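Local coordinates for hydroxyglutarate synthase (Oryza sativa, PDB 6W1K), which uses iron(II) and O2 to decarboxylate and hydroxylate 2-oxoadipate to D-2-hydroxyglutarate in plant lysine breakdown, at residues H59-T64 against A192-T197. Residues are numbered along the deposited sequence; the frame is centred on the assembly and turned at random.
With NI (nickel (II) ion), chain E; OOG (2-oxoadipic acid), chain F.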
ATOM      1  N   HIS A  59       3.699   5.656   2.143  1.00 24.69           N
ATOM      2  CA  HIS A  59       3.662   4.888   0.904  1.00 25.45           C
ATOM      3  C   HIS A  59       2.230   4.503   0.533  1.00 26.12           C
ATOM      4  O   HIS A  59       1.308   4.549   1.350  1.00 25.38           O
ATOM      5  CB  HIS A  59       4.545   3.632   1.007  1.00 26.15           C
ATOM      6  CG  HIS A  59       4.113   2.646   2.053  1.00 27.93           C
ATOM      7  ND1 HIS A  59       4.495   2.745   3.369  1.00 29.26           N
ATOM      8  CD2 HIS A  59       3.382   1.494   1.964  1.00 28.04           C
ATOM      9  CE1 HIS A  59       4.002   1.725   4.056  1.00 29.67           C
ATOM     10  NE2 HIS A  59       3.332   0.950   3.227  1.00 28.79           N
ATOM     11  N   PHE A  60       2.063   4.165  -0.745  1.00 25.03           N
ATOM     12  CA  PHE A  60       0.886   3.556  -1.338  1.00 25.27           C
ATOM     13  C   PHE A  60       1.248   2.105  -1.622  1.00 24.35           C
ATOM     14  O   PHE A  60       2.398   1.825  -1.953  1.00 24.32           O
ATOM     15  CB  PHE A  60       0.527   4.219  -2.665  1.00 24.14           C
ATOM     16  CG  PHE A  60      -0.250   5.498  -2.564  1.00 25.38           C
ATOM     17  CD1 PHE A  60      -0.411   6.156  -1.352  1.00 25.91           C
ATOM     18  CD2 PHE A  60      -0.816   6.052  -3.712  1.00 28.35           C
ATOM     19  CE1 PHE A  60      -1.119   7.308  -1.266  1.00 27.90           C
ATOM     20  CE2 PHE A  60      -1.562   7.211  -3.636  1.00 29.91           C
ATOM     21  CZ  PHE A  60      -1.696   7.853  -2.395  1.00 29.93           C
ATOM     22  N   ALA A  61       0.275   1.182  -1.546  1.00 24.30           N
ATOM     23  CA  ALA A  61       0.549  -0.224  -1.859  1.00 23.29           C
ATOM     24  C   ALA A  61      -0.523  -0.773  -2.806  1.00 22.41           C
ATOM     25  O   ALA A  61      -1.671  -0.332  -2.776  1.00 23.20           O
ATOM     26  CB  ALA A  61       0.636  -1.070  -0.590  1.00 24.74           C
ATOM     27  N   PHE A  62      -0.105  -1.661  -3.708  1.00 21.68           N
ATOM     28  CA  PHE A  62      -0.967  -2.256  -4.733  1.00 21.28           C
ATOM     29  C   PHE A  62      -0.674  -3.751  -4.806  1.00 22.64           C
ATOM     30  O   PHE A  62       0.444  -4.187  -4.522  1.00 23.17           O
ATOM     31  CB  PHE A  62      -0.760  -1.635  -6.141  1.00 21.48           C
ATOM     32  CG  PHE A  62      -0.976  -0.145  -6.199  1.00 21.79           C
ATOM     33  CD1 PHE A  62       0.060   0.736  -5.913  1.00 22.82           C
ATOM     34  CD2 PHE A  62      -2.206   0.371  -6.537  1.00 22.32           C
ATOM     35  CE1 PHE A  62      -0.160   2.092  -5.966  1.00 23.12           C
ATOM     36  CE2 PHE A  62      -2.444   1.731  -6.602  1.00 23.23           C
ATOM     37  CZ  PHE A  62      -1.409   2.594  -6.330  1.00 23.42           C
ATOM     38  N   ARG A  63      -1.691  -4.528  -5.232  1.00 22.83           N
ATOM     39  CA  ARG A  63      -1.599  -5.966  -5.401  1.00 22.26           C
ATOM     40  C   ARG A  63      -1.929  -6.371  -6.832  1.00 21.59           C
ATOM     41  O   ARG A  63      -2.772  -5.749  -7.492  1.00 21.65           O
ATOM     42  CB  ARG A  63      -2.552  -6.680  -4.445  1.00 23.38           C
ATOM     43  CG  ARG A  63      -2.253  -6.417  -2.976  1.00 25.19           C
ATOM     44  CD  ARG A  63      -3.109  -7.279  -2.080  1.00 26.58           C
ATOM     45  NE  ARG A  63      -2.795  -7.058  -0.675  1.00 28.79           N
ATOM     46  CZ  ARG A  63      -3.491  -7.587   0.322  1.00 31.11           C
ATOM     47  NH1 ARG A  63      -4.533  -8.368   0.055  1.00 31.45           N
ATOM     48  NH2 ARG A  63      -3.161  -7.330   1.569  1.00 31.18           N
ATOM     49  N   THR A  64      -1.262  -7.418  -7.315  1.00 21.33           N
ATOM     50  CA  THR A  64      -1.432  -7.788  -8.714  1.00 21.37           C
ATOM     51  C   THR A  64      -1.273  -9.292  -8.915  1.00 21.98           C
ATOM     52  O   THR A  64      -0.749 -10.009  -8.054  1.00 21.18           O
ATOM     53  CB  THR A  64      -0.424  -7.067  -9.617  1.00 22.58           C
ATOM     54  OG1 THR A  64       0.882  -7.639  -9.408  1.00 23.67           O
ATOM     55  CG2 THR A  64      -0.346  -5.557  -9.345  1.00 23.17           C
ATOM     56  N   ALA A 192      -6.963  -1.455  -7.426  1.00 22.26           N
ATOM     57  CA  ALA A 192      -7.350  -0.455  -6.443  1.00 22.84           C
ATOM     58  C   ALA A 192      -6.258  -0.306  -5.401  1.00 23.28           C
ATOM     59  O   ALA A 192      -5.576  -1.263  -5.031  1.00 24.21           O
ATOM     60  CB  ALA A 192      -8.657  -0.826  -5.735  1.00 23.48           C
ATOM     61  N   LEU A 193      -6.071   0.924  -4.943  1.00 23.25           N
ATOM     62  CA  LEU A 193      -5.116   1.158  -3.869  1.00 24.30           C
ATOM     63  C   LEU A 193      -5.446   0.258  -2.683  1.00 24.71           C
ATOM     64  O   LEU A 193      -6.576   0.278  -2.168  1.00 24.19           O
ATOM     65  CB  LEU A 193      -5.191   2.621  -3.477  1.00 24.75           C
ATOM     66  CG  LEU A 193      -4.261   3.068  -2.384  1.00 25.41           C
ATOM     67  CD1 LEU A 193      -2.786   3.033  -2.812  1.00 24.09           C
ATOM     68  CD2 LEU A 193      -4.705   4.476  -2.025  1.00 26.95           C
ATOM     69  N   ASN A 194      -4.470  -0.549  -2.264  1.00 24.25           N
ATOM     70  CA  ASN A 194      -4.699  -1.509  -1.178  1.00 25.71           C
ATOM     71  C   ASN A 194      -4.580  -0.841   0.191  1.00 25.12           C
ATOM     72  O   ASN A 194      -5.310  -1.194   1.132  1.00 26.01           O
ATOM     73  CB  ASN A 194      -3.707  -2.662  -1.317  1.00 27.67           C
ATOM     74  CG  ASN A 194      -3.703  -3.559  -0.115  1.00 30.67           C
ATOM     75  OD1 ASN A 194      -2.899  -3.386   0.790  1.00 30.36           O
ATOM     76  ND2 ASN A 194      -4.619  -4.514  -0.086  1.00 29.44           N
ATOM     77  N   HIS A 195      -3.671   0.135   0.313  1.00 25.14           N
ATOM     78  CA  HIS A 195      -3.700   1.025   1.460  1.00 26.59           C
ATOM     79  C   HIS A 195      -2.811   2.230   1.202  1.00 26.10           C
ATOM     80  O   HIS A 195      -1.919   2.219   0.339  1.00 25.18           O
ATOM     81  CB  HIS A 195      -3.287   0.312   2.751  1.00 27.78           C
ATOM     82  CG  HIS A 195      -1.859  -0.141   2.793  1.00 29.53           C
ATOM     83  ND1 HIS A 195      -1.448  -1.371   2.313  1.00 30.39           N
ATOM     84  CD2 HIS A 195      -0.753   0.446   3.306  1.00 29.70           C
ATOM     85  CE1 HIS A 195      -0.152  -1.507   2.511  1.00 30.95           C
ATOM     86  NE2 HIS A 195       0.299  -0.408   3.091  1.00 30.16           N
ATOM     87  N   THR A 196      -3.102   3.285   1.934  1.00 26.30           N
ATOM     88  CA  THR A 196      -2.150   4.360   2.143  1.00 27.47           C
ATOM     89  C   THR A 196      -1.631   4.212   3.563  1.00 26.89           C
ATOM     90  O   THR A 196      -2.169   3.438   4.364  1.00 26.64           O
ATOM     91  CB  THR A 196      -2.791   5.735   1.909  1.00 29.97           C
ATOM     92  OG1 THR A 196      -1.748   6.728   1.815  1.00 32.12           O
ATOM     93  CG2 THR A 196      -3.726   6.098   3.041  1.00 30.16           C
ATOM     94  N   THR A 197      -0.600   4.988   3.881  1.00 27.68           N
ATOM     95  CA  THR A 197       0.130   4.898   5.146  1.00 28.74           C
ATOM     96  C   THR A 197       0.387   6.291   5.670  1.00 28.10           C
ATOM     97  O   THR A 197       0.930   7.123   4.944  1.00 28.89           O
ATOM     98  CB  THR A 197       1.475   4.204   4.925  1.00 31.11           C
ATOM     99  OG1 THR A 197       1.247   2.975   4.234  1.00 33.66           O
ATOM    100  CG2 THR A 197       2.191   3.919   6.214  1.00 30.94           C
TER
HETATM  101 NI    NI E 401       2.308  -0.770   3.822  0.75 36.37          NI
HETATM  102  C2  OOG F 402       1.187  -4.772   1.236  1.00 78.91           C
HETATM  103  C3  OOG F 402       1.649  -5.170   2.639  1.00 79.22           C
HETATM  104  C4  OOG F 402       3.124  -4.803   2.834  1.00 79.11           C
HETATM  105  C6  OOG F 402       4.351  -2.864   4.157  1.00 77.31           C
HETATM  106  O4  OOG F 402       5.342  -3.595   4.409  1.00 77.02           O
HETATM  107  O3  OOG F 402       4.233  -1.760   4.732  1.00 76.29           O
HETATM  108  C5  OOG F 402       3.295  -3.318   3.156  1.00 78.50           C
HETATM  109  C1  OOG F 402      -0.210  -5.324   0.914  1.00 77.90           C
HETATM  110  O1  OOG F 402      -0.579  -5.385  -0.207  1.00 76.90           O
HETATM  111  O2  OOG F 402      -1.073  -5.758   1.921  1.00 77.46           O
HETATM  112  O5  OOG F 402       2.616  -2.508   2.632  1.00 78.85           O
HETATM  113  O   HOH W   1      -4.049  -3.218  -5.969  1.00 18.83           O
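A192 O touches F62 CD2, and a water that accepts from R63 N also lies close to this carbonyl. L193, with CG anti to its backbone N (chi1 -179°), lays CD1 over one face of the F62 ring, 4.2 Å from the centroid in a CH-pi contact; CD1 also presses on F60 CB, while CD2 stands over a face of F60, so a branched leucine serves both rings. N194 N donates to A61 O at 2.9 Å, and the N194 side-chain amide lies over one face of the R63 guanidinium, offset toward the rim. From the far end of an extended chain, R63 grips the C1 carboxylate of 2-oxoadipate, remote from the metal, by two nearly straight bonds, NE to O1 at 2.8 Å and NH2 to O2 at 2.6 Å; an alanine here would probably leave that carboxylate without its charged mate and the substrate's tail free to swing. Antiparallel strands 57-65 and 195-199, in a fold of the glyoxalase clan, present two ligands of a two-histidine-one-carboxylate site: H195 NE2 binds nickel, here in the iron site, at 2.2 Å and H59 NE2 at 2.1 Å, joined by E267 and by 2-oxoadipate O3 and O5. A61 N donates to H195 O, and A61 CB, a small methyl, packs tightly against H195 CE1 at 3.2 Å. T196 OG1 lies at the edge of the F60 ring, buried and without a hydrogen-bond partner in the model. T197, compact and branched, sets OG1 over the centre of the H59 ring, 3.0 Å above its plane, and bonds weakly to H59 O.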